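Local coordinates for haloacid dehalogenase domain protein hydrolase (Planctomyces limnophilus, PDB 4OVY) that is probably a metal-dependent hydrolase, perhaps a phosphatase, of the haloacid dehalogenase superfamily and binds calcium at its presumed active site, at residues Thr40-Gly45 with Ala214-Gly219; Trp48-Met53 with Val232-Gly237; Tyr54-Phe59 with Ile165-Pro170; Gly237-Leu242 with Asp278-Asp283. All coordinates share one frame; numbering follows the deposited sequence. Where two conformers were deposited one is given.

Contacts 1 and 2 share one buried calcium site at the ends of the neighbouring parallel strands 38-41 and 230-233; the ion and two waters belong to both. Contact 1 joins opposite charges beside the metal, whereas contact 2 relies on a weak amide-carboxylate bond and a water that links the glutamate to the ion. Contact 3, also buried, turns from ionic to aromatic chemistry: it packs helix 55-67 against helix 165-168, and it is nested within the chain loops closed by both calcium-site contacts. Contact 4 lies farther out and is only partly buried. Its phenol-carboxylate bond ties two helices, and it shares Gly-237 with contact 2, while Asp-238 beside that glycine salt-bridges to Lys-216 of contact 1.

Contact 1: residues Thr40-Gly45 with Ala214-Gly219. With CA (calcium ion), chain J; EDO (1,2-ethanediol), chain H.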
loop_
_atom_site.group_PDB
_atom_site.type_symbol
_atom_site.label_atom_id
_atom_site.label_comp_id
_atom_site.label_asym_id
_atom_site.label_seq_id
_atom_site.Cartn_x
_atom_site.Cartn_y
_atom_site.Cartn_z
ATOM N N THR A 40 1.320 -10.895 8.229
ATOM C CA THR A 40 1.121 -11.146 6.805
ATOM C C THR A 40 0.815 -12.615 6.532
ATOM O O THR A 40 1.459 -13.516 7.081
ATOM C CB THR A 40 2.342 -10.713 5.966
ATOM O OG1 THR A 40 3.531 -11.336 6.470
ATOM C CG2 THR A 40 2.496 -9.215 5.982
ATOM N N PHE A 41 -0.176 -12.836 5.676
ATOM C CA PHE A 41 -0.607 -14.164 5.261
ATOM C C PHE A 41 -0.514 -14.288 3.748
ATOM O O PHE A 41 -0.967 -13.409 3.019
ATOM C CB PHE A 41 -2.080 -14.387 5.626
ATOM C CG PHE A 41 -2.350 -14.420 7.102
ATOM C CD1 PHE A 41 -2.538 -13.245 7.817
ATOM C CD2 PHE A 41 -2.445 -15.628 7.775
ATOM C CE1 PHE A 41 -2.789 -13.278 9.179
ATOM C CE2 PHE A 41 -2.693 -15.665 9.140
ATOM C CZ PHE A 41 -2.870 -14.488 9.837
ATOM N N ASP A 42 0.023 -15.402 3.266
ATOM C CA ASP A 42 -0.262 -15.810 1.898
ATOM C C ASP A 42 -1.755 -16.160 1.813
ATOM O O ASP A 42 -2.406 -16.389 2.846
ATOM C CB ASP A 42 0.597 -17.010 1.511
ATOM C CG ASP A 42 0.665 -17.235 0.011
ATOM O OD1 ASP A 42 0.164 -16.421 -0.789
ATOM O OD2 ASP A 42 1.245 -18.253 -0.375
ATOM N N ASN A 43 -2.295 -16.196 0.598
ATOM C CA ASN A 43 -3.691 -16.583 0.385
ATOM C C ASN A 43 -3.816 -18.039 -0.084
ATOM O O ASN A 43 -4.213 -18.912 0.686
ATOM C CB ASN A 43 -4.369 -15.628 -0.611
ATOM C CG ASN A 43 -5.867 -15.884 -0.745
ATOM O OD1 ASN A 43 -6.539 -16.260 0.221
ATOM N ND2 ASN A 43 -6.394 -15.681 -1.944
ATOM N N ASP A 44 -3.452 -18.297 -1.339
ATOM C CA ASP A 44 -3.545 -19.646 -1.916
ATOM C C ASP A 44 -2.801 -20.655 -1.037
ATOM O O ASP A 44 -1.620 -20.494 -0.797
ATOM C CB ASP A 44 -2.930 -19.682 -3.318
ATOM C CG ASP A 44 -3.655 -18.795 -4.318
ATOM O OD1 ASP A 44 -4.877 -18.562 -4.185
ATOM O OD2 ASP A 44 -2.986 -18.340 -5.264
ATOM N N GLY A 45 -3.500 -21.676 -0.550
ATOM C CA GLY A 45 -2.881 -22.743 0.230
ATOM C C GLY A 45 -2.635 -22.408 1.691
ATOM O O GLY A 45 -2.202 -23.268 2.458
ATOM N N ALA A 214 11.279 -13.748 -3.527
ATOM C CA ALA A 214 11.971 -12.588 -2.967
ATOM C C ALA A 214 11.236 -11.272 -3.235
ATOM O O ALA A 214 11.603 -10.238 -2.678
ATOM C CB ALA A 214 13.412 -12.515 -3.473
ATOM N N GLY A 215 10.210 -11.309 -4.087
ATOM C CA GLY A 215 9.320 -10.182 -4.255
ATOM C C GLY A 215 8.482 -9.876 -3.020
ATOM O O GLY A 215 8.074 -8.734 -2.838
ATOM N N LYS A 216 8.214 -10.871 -2.173
ATOM C CA LYS A 216 7.297 -10.638 -1.042
ATOM C C LYS A 216 7.842 -9.643 -0.013
ATOM O O LYS A 216 7.125 -8.718 0.378
ATOM C CB LYS A 216 6.814 -11.952 -0.404
ATOM C CG LYS A 216 5.885 -12.744 -1.318
ATOM C CD LYS A 216 5.068 -13.811 -0.597
ATOM C CE LYS A 216 4.124 -14.507 -1.570
ATOM N NZ LYS A 216 3.098 -15.327 -0.877
ATOM N N PRO A 217 9.113 -9.787 0.406
ATOM C CA PRO A 217 9.655 -8.758 1.301
ATOM C C PRO A 217 9.696 -7.368 0.661
ATOM O O PRO A 217 9.528 -6.365 1.348
ATOM C CB PRO A 217 11.058 -9.271 1.630
ATOM C CG PRO A 217 10.989 -10.739 1.410
ATOM C CD PRO A 217 10.011 -10.948 0.287
ATOM N N VAL A 218 9.896 -7.311 -0.650
ATOM C CA VAL A 218 9.875 -6.038 -1.362
ATOM C C VAL A 218 8.460 -5.436 -1.345
ATOM O O VAL A 218 8.285 -4.250 -1.064
ATOM C CB VAL A 218 10.380 -6.193 -2.811
ATOM C CG1 VAL A 218 10.176 -4.914 -3.599
ATOM C CG2 VAL A 218 11.854 -6.583 -2.819
ATOM N N GLY A 219 7.453 -6.249 -1.644
ATOM C CA GLY A 219 6.072 -5.758 -1.640
ATOM C C GLY A 219 5.669 -5.289 -0.248
ATOM O O GLY A 219 5.059 -4.230 -0.079
HETATM CA CA CA J . 0.798 -20.349 -1.237
HETATM C C1 EDO H . -0.407 -17.827 -6.889
HETATM O O1 EDO H . -0.446 -18.039 -5.468
HETATM C C2 EDO H . 1.004 -18.058 -7.417
HETATM O O2 EDO H . 1.964 -17.479 -6.523
HETATM O O HOH W 1 3.292 -19.113 -1.667
HETATM O O HOH W 2 0.895 -21.408 -3.035
#
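The ammonium of Lys-216 meets the carboxylate of Asp-42 in a salt bridge, NZ to OD1 3.1 Å, the two side chains crossing at about a right angle. The other oxygen of the carboxylate, Asp-42 OD2, binds the calcium ion at 2.3 Å, and the group is thus divided between lysine and metal. Backbone O of Asp-44 joins the ion at 2.5 Å, water 2 at 2.1 Å and water 1 at a longer 2.8 Å; Asn-234 OD1 is a further ligand. Asp-44 uses its carbonyl here, while its carboxylate turns elsewhere: OD1 accepts from Trp-48 NE1, and OD2 takes a bond from O1 of an ethanediol at 2.6 Å. Asp-42 OD1 also receives a weak bond from Asn-43 N at 2.8 Å. In the next shell, Lys-216 reaches in from helix 215-223 with its chain fully extended beyond CG, and NZ is fixed further by Asp-238 OD1 and Val-160 O. Two aspartates in the loop just after strand 38-41 fit the DxDx(T/V) signature of haloacid dehalogenase enzymes, where the first is, as a rule, the nucleophile and a lysine steadies it. Placed between Asp-42 and Asp-238, whose OD2 atoms lie close together, the lysine is likely to offset the negative charge gathered beside the metal.

Contact 2: residues Trp48-Met53 with Val232-Gly237. With CA (calcium ion), chain J.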
loop_
_atom_site.group_PDB
_atom_site.type_symbol
_atom_site.label_atom_id
_atom_site.label_comp_id
_atom_site.label_asym_id
_atom_site.label_seq_id
_atom_site.Cartn_x
_atom_site.Cartn_y
_atom_site.Cartn_z
ATOM N N TRP A 48 -7.018 -20.440 1.944
ATOM C CA TRP A 48 -8.008 -21.204 1.198
ATOM C C TRP A 48 -7.359 -22.215 0.259
ATOM O O TRP A 48 -6.143 -22.225 0.084
ATOM C CB TRP A 48 -8.964 -20.268 0.447
ATOM C CG TRP A 48 -8.430 -19.605 -0.792
ATOM C CD1 TRP A 48 -7.121 -19.450 -1.161
ATOM C CD2 TRP A 48 -9.208 -18.966 -1.813
ATOM N NE1 TRP A 48 -7.045 -18.773 -2.351
ATOM C CE2 TRP A 48 -8.308 -18.459 -2.769
ATOM C CE3 TRP A 48 -10.579 -18.769 -2.007
ATOM C CZ2 TRP A 48 -8.734 -17.779 -3.901
ATOM C CZ3 TRP A 48 -10.998 -18.092 -3.140
ATOM C CH2 TRP A 48 -10.081 -17.611 -4.072
ATOM N N CYS A 49 -8.188 -23.045 -0.352
ATOM C CA CYS A 49 -7.730 -24.174 -1.141
ATOM C C CYS A 49 -7.106 -23.759 -2.483
ATOM O O CYS A 49 -7.616 -22.864 -3.150
ATOM C CB CYS A 49 -8.921 -25.092 -1.375
ATOM S SG CYS A 49 -8.508 -26.646 -2.157
ATOM N N GLU A 50 -6.020 -24.434 -2.872
ATOM C CA GLU A 50 -5.303 -24.158 -4.135
ATOM C C GLU A 50 -5.145 -25.411 -5.011
ATOM O O GLU A 50 -4.313 -25.434 -5.917
ATOM C CB GLU A 50 -3.921 -23.558 -3.850
ATOM C CG GLU A 50 -2.998 -24.511 -3.114
ATOM C CD GLU A 50 -1.653 -23.924 -2.763
ATOM O OE1 GLU A 50 -1.287 -22.853 -3.295
ATOM O OE2 GLU A 50 -0.958 -24.555 -1.938
ATOM N N GLN A 51 -5.924 -26.451 -4.722
ATOM C CA GLN A 51 -5.980 -27.653 -5.541
ATOM C C GLN A 51 -7.395 -27.760 -6.108
ATOM O O GLN A 51 -8.352 -27.390 -5.430
ATOM C CB GLN A 51 -5.652 -28.892 -4.704
ATOM C CG GLN A 51 -4.258 -28.906 -4.091
ATOM C CD GLN A 51 -3.133 -28.983 -5.115
ATOM O OE1 GLN A 51 -3.336 -29.377 -6.259
ATOM N NE2 GLN A 51 -1.928 -28.612 -4.695
ATOM N N PRO A 52 -7.541 -28.260 -7.352
ATOM C CA PRO A 52 -6.515 -28.798 -8.258
ATOM C C PRO A 52 -5.644 -27.744 -8.928
ATOM O O PRO A 52 -4.691 -28.102 -9.629
ATOM C CB PRO A 52 -7.342 -29.544 -9.313
ATOM C CG PRO A 52 -8.632 -28.802 -9.353
ATOM C CD PRO A 52 -8.885 -28.328 -7.950
HETATM N N MSE A 53 -5.967 -26.466 -8.734
HETATM C CA MSE A 53 -5.124 -25.362 -9.226
HETATM C C MSE A 53 -5.422 -24.093 -8.475
HETATM O O MSE A 53 -6.446 -23.986 -7.792
HETATM C CB MSE A 53 -5.346 -25.116 -10.729
HETATM C CG MSE A 53 -6.775 -24.694 -11.046
HETATM SE SE MSE A 53 -7.056 -24.535 -12.986
HETATM C CE MSE A 53 -7.447 -26.443 -13.272
ATOM N N VAL A 232 2.430 -16.059 8.035
ATOM C CA VAL A 232 1.983 -17.411 7.781
ATOM C C VAL A 232 1.957 -17.667 6.276
ATOM O O VAL A 232 1.394 -16.885 5.506
ATOM C CB VAL A 232 0.586 -17.691 8.371
ATOM C CG1 VAL A 232 0.257 -19.172 8.251
ATOM C CG2 VAL A 232 0.511 -17.220 9.823
ATOM N N GLY A 233 2.579 -18.769 5.874
ATOM C CA GLY A 233 2.609 -19.186 4.479
ATOM C C GLY A 233 2.407 -20.683 4.393
ATOM O O GLY A 233 2.048 -21.322 5.392
ATOM N N ASN A 234 2.623 -21.247 3.205
ATOM C CA ASN A 234 2.507 -22.697 3.022
ATOM C C ASN A 234 3.449 -23.297 1.976
ATOM O O ASN A 234 3.530 -24.514 1.864
ATOM C CB ASN A 234 1.083 -23.075 2.628
ATOM C CG ASN A 234 0.752 -22.661 1.210
ATOM O OD1 ASN A 234 0.714 -21.477 0.900
ATOM N ND2 ASN A 234 0.530 -23.635 0.337
ATOM N N SER A 235 4.145 -22.469 1.205
ATOM C CA SER A 235 4.940 -22.990 0.098
ATOM C C SER A 235 6.323 -22.361 0.060
ATOM O O SER A 235 6.624 -21.418 0.794
ATOM C CB SER A 235 4.205 -22.741 -1.218
ATOM O OG SER A 235 4.346 -21.385 -1.624
ATOM N N ASP A 236 7.169 -22.884 -0.814
ATOM C CA ASP A 236 8.514 -22.350 -0.964
ATOM C C ASP A 236 8.529 -20.908 -1.471
ATOM O O ASP A 236 9.480 -20.186 -1.219
ATOM C CB ASP A 236 9.354 -23.259 -1.857
ATOM C CG ASP A 236 9.764 -24.546 -1.160
ATOM O OD1 ASP A 236 9.402 -24.762 0.032
ATOM O OD2 ASP A 236 10.459 -25.359 -1.810
ATOM N N GLY A 237 7.472 -20.492 -2.170
ATOM C CA GLY A 237 7.290 -19.089 -2.538
ATOM C C GLY A 237 7.153 -18.124 -1.363
ATOM O O GLY A 237 7.285 -16.917 -1.545
HETATM CA CA CA J . 0.798 -20.349 -1.237
HETATM O O HOH W 2 0.895 -21.408 -3.035
HETATM O O HOH W 1 3.292 -19.113 -1.667
#
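Glu-50 and Asn-234 approach from opposite directions beside the calcium ion, at the metal site of the haloacid dehalogenase fold, where the loop after strand 230-233 faces the loop that leads from strand 38-41 to helix 55-67. Direct hydrogen bonding is limited to Asn-234 ND2 giving to Glu-50 OE2 at 2.9 Å, a weak bond bent to 126° at the hydrogen, with the amide and carboxylate planes 54° apart. Glu-50 OE2 has a stronger partner in the hydroxyl of Tyr-268. Metal bonding falls to the other end of the amide: Asn-234 OD1 binds calcium at 2.4 Å and is hydrogen-bonded to Thr-46 OG1. Its CG sits between the backbone N and the carbonyl carbon (chi1 72°), the torsion that brings the amide to the ion. Water carries the rest of the contact; Asp-42 OD2 and Asp-44 O are the remaining protein ligands of the ion. Glu-50 binds calcium in a structure of this protein, but here OE1 stays 3.9 Å from the calcium ion and instead accepts a bond from water 2, 2.6 Å from OE1, which is itself a metal ligand. Replacing this glutamate by an alanine would probably leave water 2 and Asn-234 ND2 without this acceptor, so that the amide is held mainly through OD1. Water 1, on the calcium as well, lies 2.5 Å from Ser-235 OG. The same hydroxyl oxygen, Ser-235 OG, takes a weak bond from Gly-237 N at 3.3 Å.

Contact 3: residues Tyr54-Phe59 with Ile165-Pro170; sequences YVQLAF and IEFMRP
Gln-56 OE1, held by the backbone N of Gly-164, rests 3.6 Å from Phe-167 CB, and NE2 at the other corner of the same amide is bonded to Thr-103 OG1. Fixed at both corners, the amide lies 23° from the plane of the Phe-167 ring as the two side chains slide past each other in opposite directions. The aliphatic part of the glutamine covers one face of that ring: CB of Gln-56 makes a CH-pi contact 3.9 Å from the Phe-167 ring centroid. With its CG anti to the backbone N (chi1 -176°), Phe-167 reaches from the short helix 165-168 to the flank of helix 55-67. Val-55 CG1 comes in at the ring edge, 3.8 Å from Phe-167 CZ. One turn on from Val-55, the Phe-59 ring lies obliquely to that of Phe-167, their centroids 5.3 Å apart and planes at 49°; Phe-167 CD1 sits over the Phe-59 ring, while Phe-59 CB is 3.6 Å from Phe-167 CE1. Trp-122 meets Phe-59 edge-to-face. Away from this buried aromatic cluster, Glu-166 is salt-bridged to Arg-169 and to Arg-221 of the second subunit. Helix 55-67 opens the largely helical insertion between strands 38-41 and 156-161, and helix 165-168 follows the latter strand; such a join is consistent with the seam between core and cap domain in haloacid dehalogenase enzymes.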
loop_
_atom_site.group_PDB
_atom_site.type_symbol
_atom_site.label_atom_id
_atom_site.label_comp_id
_atom_site.label_asym_id
_atom_site.label_seq_id
_atom_site.Cartn_x
_atom_site.Cartn_y
_atom_site.Cartn_z
ATOM N N TYR A 54 -4.543 -23.105 -8.609
ATOM C CA TYR A 54 -4.793 -21.785 -8.034
ATOM C C TYR A 54 -6.147 -21.324 -8.548
ATOM O O TYR A 54 -6.456 -21.501 -9.736
ATOM C CB TYR A 54 -3.695 -20.784 -8.425
ATOM C CG TYR A 54 -2.281 -21.211 -8.056
ATOM C CD1 TYR A 54 -1.982 -21.671 -6.774
ATOM C CD2 TYR A 54 -1.237 -21.136 -8.982
ATOM C CE1 TYR A 54 -0.698 -22.054 -6.429
ATOM C CE2 TYR A 54 0.055 -21.513 -8.638
ATOM C CZ TYR A 54 0.319 -21.975 -7.358
ATOM O OH TYR A 54 1.596 -22.366 -6.996
ATOM N N VAL A 55 -6.967 -20.750 -7.669
ATOM C CA VAL A 55 -8.313 -20.353 -8.067
ATOM C C VAL A 55 -8.276 -19.326 -9.205
ATOM O O VAL A 55 -9.116 -19.370 -10.101
ATOM C CB VAL A 55 -9.136 -19.805 -6.879
ATOM C CG1 VAL A 55 -10.485 -19.279 -7.353
ATOM C CG2 VAL A 55 -9.343 -20.899 -5.835
ATOM N N GLN A 56 -7.309 -18.409 -9.175
ATOM C CA GLN A 56 -7.180 -17.445 -10.262
ATOM C C GLN A 56 -6.843 -18.121 -11.594
ATOM O O GLN A 56 -7.221 -17.610 -12.643
ATOM C CB GLN A 56 -6.170 -16.346 -9.947
ATOM C CG GLN A 56 -6.169 -15.226 -10.980
ATOM C CD GLN A 56 -5.200 -14.117 -10.652
ATOM O OE1 GLN A 56 -4.788 -13.957 -9.510
ATOM N NE2 GLN A 56 -4.842 -13.334 -11.656
ATOM N N LEU A 57 -6.143 -19.252 -11.560
ATOM C CA LEU A 57 -5.884 -20.004 -12.796
ATOM C C LEU A 57 -7.188 -20.589 -13.349
ATOM O O LEU A 57 -7.424 -20.543 -14.567
ATOM C CB LEU A 57 -4.809 -21.076 -12.586
ATOM C CG LEU A 57 -4.333 -21.815 -13.845
ATOM C CD1 LEU A 57 -3.878 -20.850 -14.933
ATOM C CD2 LEU A 57 -3.223 -22.794 -13.486
ATOM N N ALA A 58 -8.047 -21.105 -12.463
ATOM C CA ALA A 58 -9.386 -21.558 -12.864
ATOM C C ALA A 58 -10.166 -20.417 -13.535
ATOM O O ALA A 58 -10.799 -20.613 -14.569
ATOM C CB ALA A 58 -10.161 -22.107 -11.669
ATOM N N PHE A 59 -10.117 -19.231 -12.932
ATOM C CA PHE A 59 -10.746 -18.028 -13.496
ATOM C C PHE A 59 -10.181 -17.722 -14.884
ATOM O O PHE A 59 -10.937 -17.544 -15.841
ATOM C CB PHE A 59 -10.546 -16.849 -12.527
ATOM C CG PHE A 59 -10.814 -15.493 -13.115
ATOM C CD1 PHE A 59 -12.114 -15.011 -13.231
ATOM C CD2 PHE A 59 -9.763 -14.664 -13.491
ATOM C CE1 PHE A 59 -12.363 -13.746 -13.739
ATOM C CE2 PHE A 59 -10.005 -13.402 -14.007
ATOM C CZ PHE A 59 -11.304 -12.939 -14.136
ATOM N N ILE A 165 -3.710 -8.897 -7.187
ATOM C CA ILE A 165 -4.298 -8.061 -6.158
ATOM C C ILE A 165 -5.786 -7.796 -6.454
ATOM O O ILE A 165 -6.626 -7.870 -5.557
ATOM C CB ILE A 165 -3.451 -6.773 -5.990
ATOM C CG1 ILE A 165 -3.760 -6.054 -4.688
ATOM C CG2 ILE A 165 -3.614 -5.827 -7.171
ATOM C CD1 ILE A 165 -2.881 -4.839 -4.476
ATOM N N GLU A 166 -6.112 -7.565 -7.725
ATOM C CA GLU A 166 -7.478 -7.242 -8.127
ATOM C C GLU A 166 -8.381 -8.460 -8.292
ATOM O O GLU A 166 -9.605 -8.323 -8.400
ATOM C CB GLU A 166 -7.469 -6.386 -9.401
ATOM C CG GLU A 166 -6.755 -5.042 -9.248
ATOM C CD GLU A 166 -7.185 -4.236 -8.019
ATOM O OE1 GLU A 166 -8.365 -4.312 -7.599
ATOM O OE2 GLU A 166 -6.338 -3.503 -7.464
ATOM N N PHE A 167 -7.790 -9.651 -8.308
ATOM C CA PHE A 167 -8.577 -10.878 -8.202
ATOM C C PHE A 167 -9.098 -11.084 -6.774
ATOM O O PHE A 167 -10.178 -11.638 -6.590
ATOM C CB PHE A 167 -7.766 -12.099 -8.628
ATOM C CG PHE A 167 -8.558 -13.362 -8.620
ATOM C CD1 PHE A 167 -9.517 -13.593 -9.603
ATOM C CD2 PHE A 167 -8.382 -14.306 -7.613
ATOM C CE1 PHE A 167 -10.271 -14.751 -9.592
ATOM C CE2 PHE A 167 -9.138 -15.465 -7.598
ATOM C CZ PHE A 167 -10.080 -15.688 -8.589
HETATM N N MSE A 168 -8.321 -10.664 -5.776
HETATM C CA MSE A 168 -8.672 -10.914 -4.362
HETATM C C MSE A 168 -9.485 -9.801 -3.748
HETATM O O MSE A 168 -10.357 -10.045 -2.903
HETATM C CB MSE A 168 -7.390 -11.096 -3.548
HETATM C CG MSE A 168 -6.632 -12.347 -3.990
HETATM SE SE MSE A 168 -4.964 -12.541 -2.956
HETATM C CE MSE A 168 -3.927 -11.074 -3.754
ATOM N N ARG A 169 -9.216 -8.568 -4.159
ATOM C CA ARG A 169 -9.831 -7.392 -3.526
ATOM C C ARG A 169 -11.359 -7.319 -3.534
ATOM O O ARG A 169 -11.934 -6.782 -2.593
ATOM C CB ARG A 169 -9.260 -6.094 -4.099
ATOM C CG ARG A 169 -7.961 -5.674 -3.437
ATOM C CD ARG A 169 -7.332 -4.485 -4.133
ATOM N NE ARG A 169 -6.320 -3.849 -3.293
ATOM C CZ ARG A 169 -5.452 -2.932 -3.706
ATOM N NH1 ARG A 169 -5.417 -2.535 -4.976
ATOM N NH2 ARG A 169 -4.614 -2.399 -2.840
ATOM N N PRO A 170 -12.020 -7.840 -4.583
ATOM C CA PRO A 170 -13.477 -7.743 -4.599
ATOM C C PRO A 170 -14.203 -8.470 -3.453
ATOM O O PRO A 170 -15.308 -8.067 -3.097
ATOM C CB PRO A 170 -13.858 -8.357 -5.951
ATOM C CG PRO A 170 -12.645 -8.188 -6.800
ATOM C CD PRO A 170 -11.489 -8.347 -5.864
#

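Contact 4: residues Gly237-Leu242 with Asp278-Asp283; sequences GDYEML and DRALTD
At the N-terminal turns of helices 239-246 and 279-287, which pack beside the central sheet, Tyr-239 gives its phenol hydrogen to Asp-283, OH to OD2 2.6 Å. Asp-283 OD2 receives it on the anti lone pair, the one away from its sister oxygen, and lies near the plane of the tyrosine ring. Ring and carboxylate planes stand 64° apart, and the side chains cross at about a right angle. The first torsion of Tyr-239, chi1 -166°, turns the ring away from its own backbone N and across to the other helix: its edge meets Arg-279 O, 4.0 Å from Tyr-239 CE2, while Ala-280 CA lies obliquely to the ring, 3.8 Å from Tyr-239 CD2. The methyl carbon Ala-280 CB is 4.0 Å from Tyr-239 CD2. These helices belong to successive segments of the Rossmann-like core: helix 239-246 links the parallel strands 230-233 and 253-260, and helix 279-287 leads into strand 290-293, the next parallel partner of 253-260. Trp-289 adds an edge-to-face contact to Tyr-239. A phenylalanine at the tyrosine position would probably leave the Asp-283 carboxylate without its phenol donor and freer to turn. Asp-236 holds the start of helix 279-287, its OD1 accepting from Asp-278 N and Ala-280 N and its OD2 from Arg-279 N.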
loop_
_atom_site.group_PDB
_atom_site.type_symbol
_atom_site.label_atom_id
_atom_site.label_comp_id
_atom_site.label_asym_id
_atom_site.label_seq_id
_atom_site.Cartn_x
_atom_site.Cartn_y
_atom_site.Cartn_z
ATOM N N GLY A 237 7.472 -20.492 -2.170
ATOM C CA GLY A 237 7.290 -19.089 -2.538
ATOM C C GLY A 237 7.153 -18.124 -1.363
ATOM O O GLY A 237 7.285 -16.917 -1.545
ATOM N N ASP A 238 6.902 -18.658 -0.164
ATOM C CA ASP A 238 6.813 -17.874 1.070
ATOM C C ASP A 238 8.113 -17.813 1.878
ATOM O O ASP A 238 8.155 -17.169 2.933
ATOM C CB ASP A 238 5.709 -18.462 1.965
ATOM C CG ASP A 238 4.341 -18.339 1.344
ATOM O OD1 ASP A 238 3.995 -17.215 0.930
ATOM O OD2 ASP A 238 3.616 -19.354 1.274
ATOM N N TYR A 239 9.171 -18.454 1.382
ATOM C CA TYR A 239 10.426 -18.590 2.134
ATOM C C TYR A 239 10.995 -17.235 2.547
ATOM O O TYR A 239 11.303 -17.028 3.710
ATOM C CB TYR A 239 11.477 -19.365 1.320
ATOM C CG TYR A 239 12.681 -19.846 2.117
ATOM C CD1 TYR A 239 13.652 -18.954 2.560
ATOM C CD2 TYR A 239 12.866 -21.198 2.394
ATOM C CE1 TYR A 239 14.757 -19.384 3.277
ATOM C CE2 TYR A 239 13.975 -21.639 3.106
ATOM C CZ TYR A 239 14.913 -20.724 3.550
ATOM O OH TYR A 239 16.021 -21.134 4.260
ATOM N N GLU A 240 11.143 -16.320 1.590
ATOM C CA GLU A 240 11.714 -15.010 1.883
ATOM C C GLU A 240 10.832 -14.175 2.817
ATOM O O GLU A 240 11.350 -13.484 3.688
ATOM C CB GLU A 240 12.037 -14.242 0.599
ATOM C CG GLU A 240 13.203 -14.836 -0.196
ATOM C CD GLU A 240 12.785 -15.824 -1.275
ATOM O OE1 GLU A 240 11.656 -16.380 -1.218
ATOM O OE2 GLU A 240 13.614 -16.049 -2.189
HETATM N N MSE A 241 9.511 -14.250 2.657
HETATM C CA MSE A 241 8.607 -13.546 3.573
HETATM C C MSE A 241 8.822 -14.023 5.004
HETATM O O MSE A 241 8.963 -13.211 5.914
HETATM C CB MSE A 241 7.144 -13.698 3.157
HETATM C CG MSE A 241 6.222 -13.099 4.219
HETATM SE SE MSE A 241 4.329 -13.266 3.709
HETATM C CE MSE A 241 4.109 -15.218 3.914
ATOM N N LEU A 242 8.841 -15.333 5.222
ATOM C CA LEU A 242 9.027 -15.883 6.573
ATOM C C LEU A 242 10.405 -15.522 7.136
ATOM O O LEU A 242 10.531 -15.118 8.293
ATOM C CB LEU A 242 8.834 -17.398 6.563
ATOM C CG LEU A 242 7.427 -17.902 6.196
ATOM C CD1 LEU A 242 7.439 -19.390 5.868
ATOM C CD2 LEU A 242 6.440 -17.619 7.306
ATOM N N ASP A 278 8.889 -27.594 0.045
ATOM C CA ASP A 278 10.048 -28.475 0.037
ATOM C C ASP A 278 11.190 -27.832 0.811
ATOM O O ASP A 278 11.491 -28.248 1.927
ATOM C CB ASP A 278 10.441 -28.789 -1.406
ATOM C CG ASP A 278 11.673 -29.675 -1.520
ATOM O OD1 ASP A 278 12.058 -30.367 -0.553
ATOM O OD2 ASP A 278 12.251 -29.685 -2.616
ATOM N N ARG A 279 11.796 -26.799 0.237
ATOM C CA ARG A 279 12.922 -26.123 0.879
ATOM C C ARG A 279 12.528 -25.496 2.222
ATOM O O ARG A 279 13.281 -25.577 3.204
ATOM C CB ARG A 279 13.502 -25.050 -0.049
ATOM C CG ARG A 279 13.860 -25.531 -1.453
ATOM C CD ARG A 279 14.777 -26.736 -1.430
ATOM N NE ARG A 279 15.005 -27.276 -2.765
ATOM C CZ ARG A 279 15.732 -28.358 -3.014
ATOM N NH1 ARG A 279 16.320 -29.018 -2.021
ATOM N NH2 ARG A 279 15.878 -28.784 -4.265
ATOM N N ALA A 280 11.350 -24.886 2.268
ATOM C CA ALA A 280 10.873 -24.251 3.497
ATOM C C ALA A 280 10.587 -25.276 4.592
ATOM O O ALA A 280 10.807 -25.003 5.774
ATOM C CB ALA A 280 9.630 -23.411 3.221
ATOM N N LEU A 281 10.084 -26.444 4.194
ATOM C CA LEU A 281 9.779 -27.525 5.137
ATOM C C LEU A 281 11.060 -28.117 5.732
ATOM O O LEU A 281 11.176 -28.302 6.945
ATOM C CB LEU A 281 8.952 -28.605 4.433
ATOM C CG LEU A 281 8.397 -29.765 5.256
ATOM C CD1 LEU A 281 7.587 -29.256 6.438
ATOM C CD2 LEU A 281 7.552 -30.664 4.366
ATOM N N THR A 282 12.031 -28.389 4.871
ATOM C CA THR A 282 13.326 -28.884 5.319
ATOM C C THR A 282 14.010 -27.923 6.301
ATOM O O THR A 282 14.618 -28.371 7.264
ATOM C CB THR A 282 14.223 -29.168 4.107
ATOM O OG1 THR A 282 13.620 -30.214 3.336
ATOM C CG2 THR A 282 15.638 -29.592 4.523
ATOM N N ASP A 283 13.889 -26.615 6.066
ATOM C CA ASP A 283 14.553 -25.611 6.902
ATOM C C ASP A 283 13.732 -25.154 8.112
ATOM O O ASP A 283 14.236 -24.390 8.941
ATOM C CB ASP A 283 14.942 -24.390 6.070
ATOM C CG ASP A 283 16.223 -24.596 5.282
ATOM O OD1 ASP A 283 16.834 -25.685 5.369
ATOM O OD2 ASP A 283 16.623 -23.652 4.577
#